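Local coordinates for putative trimethylamine methyltransferase (Rhizobium meliloti, PDB 4YYC), which probably acts as a methyltransferase of the trimethylamine methyltransferase family, although its own substrate is not established, at residues A[311-319]-A[346-357]; A[389-397]-A[406-414]. One frame throughout, in Å; residues are numbered along the deposited sequence.

Contact 1 (A[311-319]-A[346-357]); sequences APVLFGTFA and LARRLGLPFRTG
The ring of F315 has the methyl of A347 over one face, CB lying 3.9 Å from the ring centroid in a CH-pi contact. At its edge sit CD2 of L350 and the hydroxyl OG1 of T317, while the ring of F354 turns its own edge toward the F315 face in an offset edge-to-face pair, planes at 66°. CG of F315 stands anti to the backbone N (chi1 -175°), which carries the ring to the last turn of helix 334-350. The R355 guanidinium has the carbonyl O of T317 over one face.

Between the backbones the pairing is parallel: F315 N donates to P353 O (2.8 Å) and R355 N to F315 O (2.9 Å), followed by a weak bond from T317 N to R355 O. A Schellman motif at G351, with positive phi, ends the helix and turns the chain toward this pairing. Strand, helix and returning strand thus form a right-handed beta-alpha-beta crossover, as in a TIM barrel. Strand 269-277 pairs with strand 313-322 too, and helix 286-307 packs on V313, F315 and T317, while helix 56-73 packs on L346.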
loop_
_atom_site.group_PDB
_atom_site.type_symbol
_atom_site.label_atom_id
_atom_site.label_comp_id
_atom_site.label_asym_id
_atom_site.label_seq_id
_atom_site.Cartn_x
_atom_site.Cartn_y
_atom_site.Cartn_z
ATOM N N ALA A 311 9.496 -26.387 -21.115
ATOM C CA ALA A 311 10.047 -25.038 -21.250
ATOM C C ALA A 311 9.498 -24.151 -20.124
ATOM O O ALA A 311 8.311 -24.221 -19.845
ATOM C CB ALA A 311 9.679 -24.426 -22.578
ATOM N N PRO A 312 10.367 -23.335 -19.495
ATOM C CA PRO A 312 9.834 -22.540 -18.383
ATOM C C PRO A 312 8.933 -21.391 -18.851
ATOM O O PRO A 312 9.204 -20.693 -19.853
ATOM C CB PRO A 312 11.076 -22.021 -17.644
ATOM C CG PRO A 312 12.184 -22.200 -18.578
ATOM C CD PRO A 312 11.827 -23.224 -19.595
ATOM N N VAL A 313 7.806 -21.212 -18.158
ATOM C CA VAL A 313 6.838 -20.228 -18.607
ATOM C C VAL A 313 6.105 -19.619 -17.397
ATOM O O VAL A 313 5.749 -20.329 -16.455
ATOM C CB VAL A 313 5.835 -20.816 -19.647
ATOM C CG1 VAL A 313 5.054 -21.989 -19.132
ATOM C CG2 VAL A 313 4.870 -19.736 -20.173
ATOM N N LEU A 314 5.892 -18.305 -17.435
ATOM C CA LEU A 314 5.200 -17.596 -16.379
ATOM C C LEU A 314 3.826 -17.109 -16.836
ATOM O O LEU A 314 3.647 -16.737 -18.007
ATOM C CB LEU A 314 5.997 -16.362 -15.901
ATOM C CG LEU A 314 7.297 -16.622 -15.160
ATOM C CD1 LEU A 314 8.414 -17.033 -16.085
ATOM C CD2 LEU A 314 7.651 -15.407 -14.320
ATOM N N PHE A 315 2.885 -17.063 -15.890
ATOM C CA PHE A 315 1.613 -16.383 -16.030
ATOM C C PHE A 315 1.889 -14.903 -15.709
ATOM O O PHE A 315 2.132 -14.550 -14.540
ATOM C CB PHE A 315 0.653 -17.020 -14.995
ATOM C CG PHE A 315 -0.786 -16.556 -15.010
ATOM C CD1 PHE A 315 -1.137 -15.234 -14.990
ATOM C CD2 PHE A 315 -1.802 -17.479 -14.938
ATOM C CE1 PHE A 315 -2.448 -14.852 -14.946
ATOM C CE2 PHE A 315 -3.127 -17.117 -14.845
ATOM C CZ PHE A 315 -3.458 -15.794 -14.869
ATOM N N GLY A 316 1.831 -14.062 -16.732
ATOM C CA GLY A 316 2.049 -12.614 -16.580
ATOM C C GLY A 316 0.754 -11.874 -16.686
ATOM O O GLY A 316 -0.248 -12.413 -17.157
ATOM N N THR A 317 0.729 -10.653 -16.198
ATOM C CA THR A 317 -0.398 -9.773 -16.380
ATOM C C THR A 317 0.199 -8.333 -16.317
ATOM O O THR A 317 0.817 -7.995 -15.322
ATOM C CB THR A 317 -1.438 -9.985 -15.252
ATOM O OG1 THR A 317 -2.144 -11.228 -15.448
ATOM C CG2 THR A 317 -2.462 -8.894 -15.207
ATOM N N PHE A 318 -0.094 -7.504 -17.317
ATOM C CA PHE A 318 -0.003 -6.062 -17.163
ATOM C C PHE A 318 -1.445 -5.589 -17.197
ATOM O O PHE A 318 -2.132 -5.803 -18.220
ATOM C CB PHE A 318 0.793 -5.396 -18.263
ATOM C CG PHE A 318 0.778 -3.922 -18.158
ATOM C CD1 PHE A 318 1.702 -3.276 -17.389
ATOM C CD2 PHE A 318 -0.225 -3.177 -18.785
ATOM C CE1 PHE A 318 1.657 -1.891 -17.248
ATOM C CE2 PHE A 318 -0.253 -1.792 -18.661
ATOM C CZ PHE A 318 0.685 -1.167 -17.881
ATOM N N ALA A 319 -1.892 -4.980 -16.114
ATOM C CA ALA A 319 -3.272 -4.555 -16.025
ATOM C C ALA A 319 -3.419 -3.215 -15.343
ATOM O O ALA A 319 -2.931 -2.989 -14.236
ATOM C CB ALA A 319 -4.123 -5.647 -15.384
ATOM N N LEU A 346 -5.367 -17.330 -9.485
ATOM C CA LEU A 346 -5.553 -18.205 -10.675
ATOM C C LEU A 346 -4.250 -18.805 -11.155
ATOM O O LEU A 346 -4.205 -19.958 -11.602
ATOM C CB LEU A 346 -6.219 -17.426 -11.794
ATOM C CG LEU A 346 -7.656 -17.011 -11.467
ATOM C CD1 LEU A 346 -8.066 -15.944 -12.475
ATOM C CD2 LEU A 346 -8.617 -18.173 -11.405
ATOM N N ALA A 347 -3.165 -18.026 -11.056
ATOM C CA ALA A 347 -1.828 -18.523 -11.427
ATOM C C ALA A 347 -1.330 -19.641 -10.526
ATOM O O ALA A 347 -0.783 -20.673 -11.001
ATOM C CB ALA A 347 -0.841 -17.359 -11.444
ATOM N N ARG A 348 -1.567 -19.511 -9.230
ATOM C CA ARG A 348 -1.134 -20.566 -8.279
ATOM C C ARG A 348 -1.900 -21.837 -8.574
ATOM O O ARG A 348 -1.337 -22.936 -8.537
ATOM C CB ARG A 348 -1.313 -20.127 -6.827
ATOM C CG ARG A 348 -0.250 -19.126 -6.337
ATOM C CD ARG A 348 -0.393 -18.848 -4.849
ATOM N NE ARG A 348 -1.545 -18.017 -4.502
ATOM C CZ ARG A 348 -1.585 -16.689 -4.556
ATOM N NH1 ARG A 348 -0.545 -15.976 -4.942
ATOM N NH2 ARG A 348 -2.712 -16.068 -4.210
ATOM N N ARG A 349 -3.186 -21.709 -8.895
ATOM C CA ARG A 349 -4.013 -22.876 -9.190
ATOM C C ARG A 349 -3.655 -23.510 -10.521
ATOM O O ARG A 349 -3.688 -24.761 -10.635
ATOM C CB ARG A 349 -5.497 -22.523 -9.157
ATOM C CG ARG A 349 -6.011 -22.162 -7.770
ATOM C CD ARG A 349 -7.267 -21.356 -7.858
ATOM N NE ARG A 349 -8.421 -22.072 -8.378
ATOM C CZ ARG A 349 -9.276 -22.762 -7.612
ATOM N NH1 ARG A 349 -9.118 -22.848 -6.282
ATOM N NH2 ARG A 349 -10.314 -23.335 -8.175
ATOM N N LEU A 350 -3.215 -22.710 -11.477
ATOM C CA LEU A 350 -2.715 -23.210 -12.752
ATOM C C LEU A 350 -1.344 -23.878 -12.612
ATOM O O LEU A 350 -1.043 -24.820 -13.353
ATOM C CB LEU A 350 -2.714 -22.101 -13.795
ATOM C CG LEU A 350 -2.302 -22.504 -15.204
ATOM C CD1 LEU A 350 -3.087 -23.672 -15.769
ATOM C CD2 LEU A 350 -2.467 -21.295 -16.094
ATOM N N GLY A 351 -0.546 -23.485 -11.640
ATOM C CA GLY A 351 0.777 -24.005 -11.392
ATOM C C GLY A 351 1.928 -23.311 -12.093
ATOM O O GLY A 351 2.931 -23.949 -12.369
ATOM N N LEU A 352 1.758 -22.035 -12.443
ATOM C CA LEU A 352 2.818 -21.266 -13.082
ATOM C C LEU A 352 3.270 -20.134 -12.193
ATOM O O LEU A 352 2.443 -19.481 -11.528
ATOM C CB LEU A 352 2.341 -20.650 -14.411
ATOM C CG LEU A 352 1.823 -21.641 -15.466
ATOM C CD1 LEU A 352 1.389 -20.881 -16.707
ATOM C CD2 LEU A 352 2.830 -22.713 -15.763
ATOM N N PRO A 353 4.587 -19.857 -12.185
ATOM C CA PRO A 353 5.013 -18.619 -11.524
ATOM C C PRO A 353 4.329 -17.378 -12.116
ATOM O O PRO A 353 3.989 -17.364 -13.287
ATOM C CB PRO A 353 6.532 -18.580 -11.773
ATOM C CG PRO A 353 6.894 -19.948 -12.172
ATOM C CD PRO A 353 5.698 -20.524 -12.881
ATOM N N PHE A 354 4.110 -16.369 -11.279
ATOM C CA PHE A 354 3.228 -15.252 -11.579
ATOM C C PHE A 354 4.038 -13.942 -11.646
ATOM O O PHE A 354 4.885 -13.680 -10.798
ATOM C CB PHE A 354 2.162 -15.178 -10.461
ATOM C CG PHE A 354 1.206 -14.069 -10.627
ATOM C CD1 PHE A 354 0.413 -13.982 -11.741
ATOM C CD2 PHE A 354 1.100 -13.105 -9.647
ATOM C CE1 PHE A 354 -0.480 -12.927 -11.903
ATOM C CE2 PHE A 354 0.228 -12.049 -9.789
ATOM C CZ PHE A 354 -0.590 -11.971 -10.915
ATOM N N ARG A 355 3.709 -13.121 -12.644
ATOM C CA ARG A 355 4.263 -11.779 -12.818
ATOM C C ARG A 355 3.110 -10.800 -12.944
ATOM O O ARG A 355 2.152 -11.034 -13.661
ATOM C CB ARG A 355 5.112 -11.692 -14.107
ATOM C CG ARG A 355 5.520 -10.284 -14.552
ATOM C CD ARG A 355 4.581 -9.718 -15.595
ATOM N NE ARG A 355 4.633 -8.274 -15.675
ATOM C CZ ARG A 355 4.408 -7.561 -16.772
ATOM N NH1 ARG A 355 4.260 -8.111 -17.969
ATOM N NH2 ARG A 355 4.383 -6.244 -16.675
ATOM N N THR A 356 3.193 -9.702 -12.205
ATOM C CA THR A 356 2.254 -8.579 -12.296
ATOM C C THR A 356 2.861 -7.406 -11.514
ATOM O O THR A 356 3.922 -7.505 -10.940
ATOM C CB THR A 356 0.821 -8.873 -11.735
ATOM O OG1 THR A 356 -0.111 -7.897 -12.259
ATOM C CG2 THR A 356 0.766 -8.822 -10.224
ATOM N N GLY A 357 2.175 -6.288 -11.554
ATOM C CA GLY A 357 2.473 -5.186 -10.640
ATOM C C GLY A 357 3.736 -4.435 -10.883
ATOM O O GLY A 357 4.172 -4.249 -12.037
HETATM O O HOH W 1 0.211 -4.979 -14.079
#

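Contact 2 (A[389-397]-A[406-414]); sequences VLHAAGWLE and KFMIDQDQL
NZ of K406 donates to the carbonyl O of W395 at 2.8 Å, lying in the carbonyl plane, and forms a salt bridge at 2.7 Å with OD2 of D410, one turn further along helix 404-420. That same oxygen accepts the backbone N of G394, 2.9 Å away and nearly straight at 166°. The two donors use different lone pairs of OD2, the lysine the syn one and the glycine the anti one, so OD2 is gripped from two directions, which probably restricts rotation of the carboxylate. Bends at chi2 (71°) and chi4 curl the lysine chain back to bring NZ to both acceptors, and S374 OG gives the ammonium a further partner. An alanine here takes the ammonium away, and the buried D410 carboxylate, still held by G394 N, would probably be left without a countercharge and freer to turn.

The connection is short: the loop 390-394 runs into strand 395-396, which pairs antiparallel with strand 401-403, and that hairpin leads directly into helix 404-420. The helix therefore folds back against the loop and the first strand of the hairpin. G394, with phi 106°, has a backbone shape that calls for glycine, and its CA comes 3.7 Å from CA of F407.

Apolar contacts continue along the helix. The methyl of A393 lies over the face of the F407 ring, CB 4.2 Å from its centroid, and also presses on CB of D410 at 3.4 Å. One turn beyond D410, both methyls of L414 rest against A392, CD1 3.8 Å from its CB and CD2 against its carbonyl O. F137 of strand 134-137 touches A392 and L414 as well, while Q413 reaches N376 of the second subunit.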
loop_
_atom_site.group_PDB
_atom_site.type_symbol
_atom_site.label_atom_id
_atom_site.label_comp_id
_atom_site.label_asym_id
_atom_site.label_seq_id
_atom_site.Cartn_x
_atom_site.Cartn_y
_atom_site.Cartn_z
ATOM N N VAL A 389 8.592 -9.459 -10.697
ATOM C CA VAL A 389 8.073 -8.124 -10.759
ATOM C C VAL A 389 8.879 -7.315 -11.757
ATOM O O VAL A 389 9.930 -6.704 -11.439
ATOM C CB VAL A 389 8.107 -7.455 -9.365
ATOM C CG1 VAL A 389 7.384 -6.122 -9.409
ATOM C CG2 VAL A 389 7.523 -8.344 -8.282
ATOM N N LEU A 390 8.341 -7.231 -12.963
ATOM C CA LEU A 390 8.824 -6.263 -13.925
ATOM C C LEU A 390 8.386 -4.884 -13.489
ATOM O O LEU A 390 7.353 -4.719 -12.833
ATOM C CB LEU A 390 8.247 -6.602 -15.303
ATOM C CG LEU A 390 8.970 -5.966 -16.503
ATOM C CD1 LEU A 390 10.431 -6.347 -16.522
ATOM C CD2 LEU A 390 8.210 -6.412 -17.763
ATOM N N HIS A 391 9.174 -3.853 -13.802
ATOM C CA HIS A 391 8.820 -2.472 -13.492
ATOM C C HIS A 391 8.801 -2.198 -11.987
ATOM O O HIS A 391 8.038 -1.366 -11.493
ATOM C CB HIS A 391 7.504 -1.983 -14.068
ATOM C CG HIS A 391 7.205 -2.444 -15.464
ATOM N ND1 HIS A 391 7.935 -2.067 -16.564
ATOM C CD2 HIS A 391 6.180 -3.176 -15.934
ATOM C CE1 HIS A 391 7.401 -2.575 -17.647
ATOM N NE2 HIS A 391 6.326 -3.250 -17.300
ATOM N N ALA A 392 9.638 -2.897 -11.241
ATOM C CA ALA A 392 9.673 -2.653 -9.792
ATOM C C ALA A 392 10.212 -1.298 -9.400
ATOM O O ALA A 392 9.883 -0.798 -8.319
ATOM C CB ALA A 392 10.479 -3.762 -9.117
ATOM N N ALA A 393 11.020 -0.678 -10.249
ATOM C CA ALA A 393 11.555 0.682 -10.016
ATOM C C ALA A 393 11.825 1.405 -11.280
ATOM O O ALA A 393 12.358 0.805 -12.254
ATOM C CB ALA A 393 12.802 0.660 -9.184
ATOM N N GLY A 394 11.544 2.682 -11.285
ATOM C CA GLY A 394 11.921 3.564 -12.382
ATOM C C GLY A 394 10.841 4.042 -13.337
ATOM O O GLY A 394 11.085 5.008 -14.093
ATOM N N TRP A 395 9.685 3.373 -13.377
ATOM C CA TRP A 395 8.600 3.753 -14.290
ATOM C C TRP A 395 7.951 5.077 -13.915
ATOM O O TRP A 395 7.531 5.281 -12.758
ATOM C CB TRP A 395 7.556 2.646 -14.231
ATOM C CG TRP A 395 6.244 2.805 -14.887
ATOM C CD1 TRP A 395 5.251 3.707 -14.598
ATOM C CD2 TRP A 395 5.700 1.946 -15.901
ATOM N NE1 TRP A 395 4.111 3.421 -15.338
ATOM C CE2 TRP A 395 4.370 2.359 -16.147
ATOM C CE3 TRP A 395 6.215 0.870 -16.646
ATOM C CZ2 TRP A 395 3.575 1.740 -17.091
ATOM C CZ3 TRP A 395 5.413 0.274 -17.551
ATOM C CH2 TRP A 395 4.125 0.720 -17.786
ATOM N N LEU A 396 7.759 5.925 -14.914
ATOM C CA LEU A 396 7.024 7.145 -14.756
ATOM C C LEU A 396 6.227 7.367 -16.042
ATOM O O LEU A 396 6.506 6.777 -17.103
ATOM C CB LEU A 396 8.055 8.295 -14.494
ATOM C CG LEU A 396 7.564 9.586 -13.894
ATOM C CD1 LEU A 396 6.904 9.382 -12.538
ATOM C CD2 LEU A 396 8.748 10.524 -13.735
ATOM N N GLU A 397 5.223 8.226 -15.965
ATOM C CA GLU A 397 4.516 8.730 -17.106
ATOM C C GLU A 397 3.906 7.580 -17.898
ATOM O O GLU A 397 3.987 7.516 -19.120
ATOM C CB GLU A 397 5.431 9.649 -17.967
ATOM C CG GLU A 397 4.645 10.579 -18.842
ATOM C CD GLU A 397 5.522 11.313 -19.819
ATOM O OE1 GLU A 397 6.421 12.095 -19.388
ATOM O OE2 GLU A 397 5.369 11.085 -21.029
ATOM N N LYS A 406 12.981 8.677 -9.791
ATOM C CA LYS A 406 11.957 7.713 -9.444
ATOM C C LYS A 406 12.553 6.325 -9.156
ATOM O O LYS A 406 12.130 5.646 -8.225
ATOM C CB LYS A 406 10.936 7.637 -10.544
ATOM C CG LYS A 406 9.855 6.583 -10.411
ATOM C CD LYS A 406 8.898 6.910 -9.365
ATOM C CE LYS A 406 7.467 6.265 -9.472
ATOM N NZ LYS A 406 7.507 4.835 -9.976
ATOM N N PHE A 407 13.535 5.909 -9.936
ATOM C CA PHE A 407 14.182 4.642 -9.683
ATOM C C PHE A 407 14.730 4.577 -8.259
ATOM O O PHE A 407 14.564 3.588 -7.561
ATOM C CB PHE A 407 15.322 4.426 -10.698
ATOM C CG PHE A 407 16.003 3.112 -10.537
ATOM C CD1 PHE A 407 17.021 2.929 -9.573
ATOM C CD2 PHE A 407 15.638 2.041 -11.343
ATOM C CE1 PHE A 407 17.635 1.692 -9.424
ATOM C CE2 PHE A 407 16.303 0.806 -11.204
ATOM C CZ PHE A 407 17.262 0.639 -10.241
HETATM N N MSE A 408 15.390 5.651 -7.824
HETATM C CA MSE A 408 15.992 5.663 -6.469
HETATM C C MSE A 408 14.951 5.601 -5.379
HETATM O O MSE A 408 15.118 4.900 -4.373
HETATM C CB MSE A 408 16.891 6.887 -6.304
HETATM C CG MSE A 408 18.051 6.952 -7.303
HETATM SE SE MSE A 408 19.237 5.406 -7.169
HETATM C CE MSE A 408 19.799 5.703 -5.325
ATOM N N ILE A 409 13.855 6.319 -5.570
ATOM C CA ILE A 409 12.771 6.329 -4.563
ATOM C C ILE A 409 12.118 4.941 -4.501
ATOM O O ILE A 409 11.898 4.368 -3.419
ATOM C CB ILE A 409 11.700 7.390 -4.906
ATOM C CG1 ILE A 409 12.305 8.798 -4.825
ATOM C CG2 ILE A 409 10.437 7.233 -4.015
ATOM C CD1 ILE A 409 11.430 9.859 -5.483
ATOM N N ASP A 410 11.877 4.364 -5.672
ATOM C CA ASP A 410 11.224 3.070 -5.732
ATOM C C ASP A 410 12.112 1.964 -5.154
ATOM O O ASP A 410 11.620 1.071 -4.448
ATOM C CB ASP A 410 10.883 2.675 -7.177
ATOM C CG ASP A 410 9.820 3.531 -7.832
ATOM O OD1 ASP A 410 8.962 4.092 -7.119
ATOM O OD2 ASP A 410 9.760 3.541 -9.125
ATOM N N GLN A 411 13.384 1.966 -5.483
ATOM C CA GLN A 411 14.248 0.890 -4.981
ATOM C C GLN A 411 14.346 0.869 -3.456
ATOM O O GLN A 411 14.551 -0.198 -2.844
ATOM C CB GLN A 411 15.624 0.856 -5.688
ATOM C CG GLN A 411 16.540 2.002 -5.423
ATOM C CD GLN A 411 17.270 1.938 -4.115
ATOM O OE1 GLN A 411 17.785 0.898 -3.725
ATOM N NE2 GLN A 411 17.301 3.047 -3.401
ATOM N N ASP A 412 14.223 2.044 -2.861
ATOM C CA ASP A 412 14.160 2.168 -1.410
ATOM C C ASP A 412 12.912 1.450 -0.869
ATOM O O ASP A 412 12.993 0.639 0.083
ATOM C CB ASP A 412 14.215 3.654 -1.057
ATOM C CG ASP A 412 14.194 3.922 0.396
ATOM O OD1 ASP A 412 14.718 3.090 1.191
ATOM O OD2 ASP A 412 13.659 4.998 0.774
ATOM N N GLN A 413 11.781 1.662 -1.532
ATOM C CA GLN A 413 10.569 0.947 -1.201
ATOM C C GLN A 413 10.763 -0.548 -1.347
ATOM O O GLN A 413 10.243 -1.348 -0.543
ATOM C CB GLN A 413 9.357 1.465 -2.002
ATOM C CG GLN A 413 9.002 2.901 -1.684
ATOM C CD GLN A 413 8.547 3.082 -0.226
ATOM O OE1 GLN A 413 7.652 2.368 0.240
ATOM N NE2 GLN A 413 9.176 3.995 0.484
ATOM N N LEU A 414 11.490 -0.963 -2.380
ATOM C CA LEU A 414 11.723 -2.395 -2.553
ATOM C C LEU A 414 12.435 -2.990 -1.350
ATOM O O LEU A 414 12.175 -4.146 -0.991
ATOM C CB LEU A 414 12.484 -2.701 -3.847
ATOM C CG LEU A 414 11.839 -2.217 -5.149
ATOM C CD1 LEU A 414 12.784 -2.581 -6.281
ATOM C CD2 LEU A 414 10.449 -2.801 -5.369
#

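How the contacts relate
Contact 1 closes before contact 2 opens along the chain, with helix 368-383 between them, and their centres lie 21 Å apart, each about 11 Å from the centre of the chain. Contact 1 belongs to the sheet that holds strands 313-322 and 354-355, whereas contact 2 joins the edge strand 395-396 of a separate four-stranded sheet to helix 404-420. They nevertheless meet: R355 NH2 packs 3.6 Å from H391 NE2, and F318 CE1 lies 3.6 Å from W395 CH2. R355 and H391 both hydrogen-bond an unidentified ligand, probably from the crystallisation liquor, which is consistent with the two contacts lining one pocket.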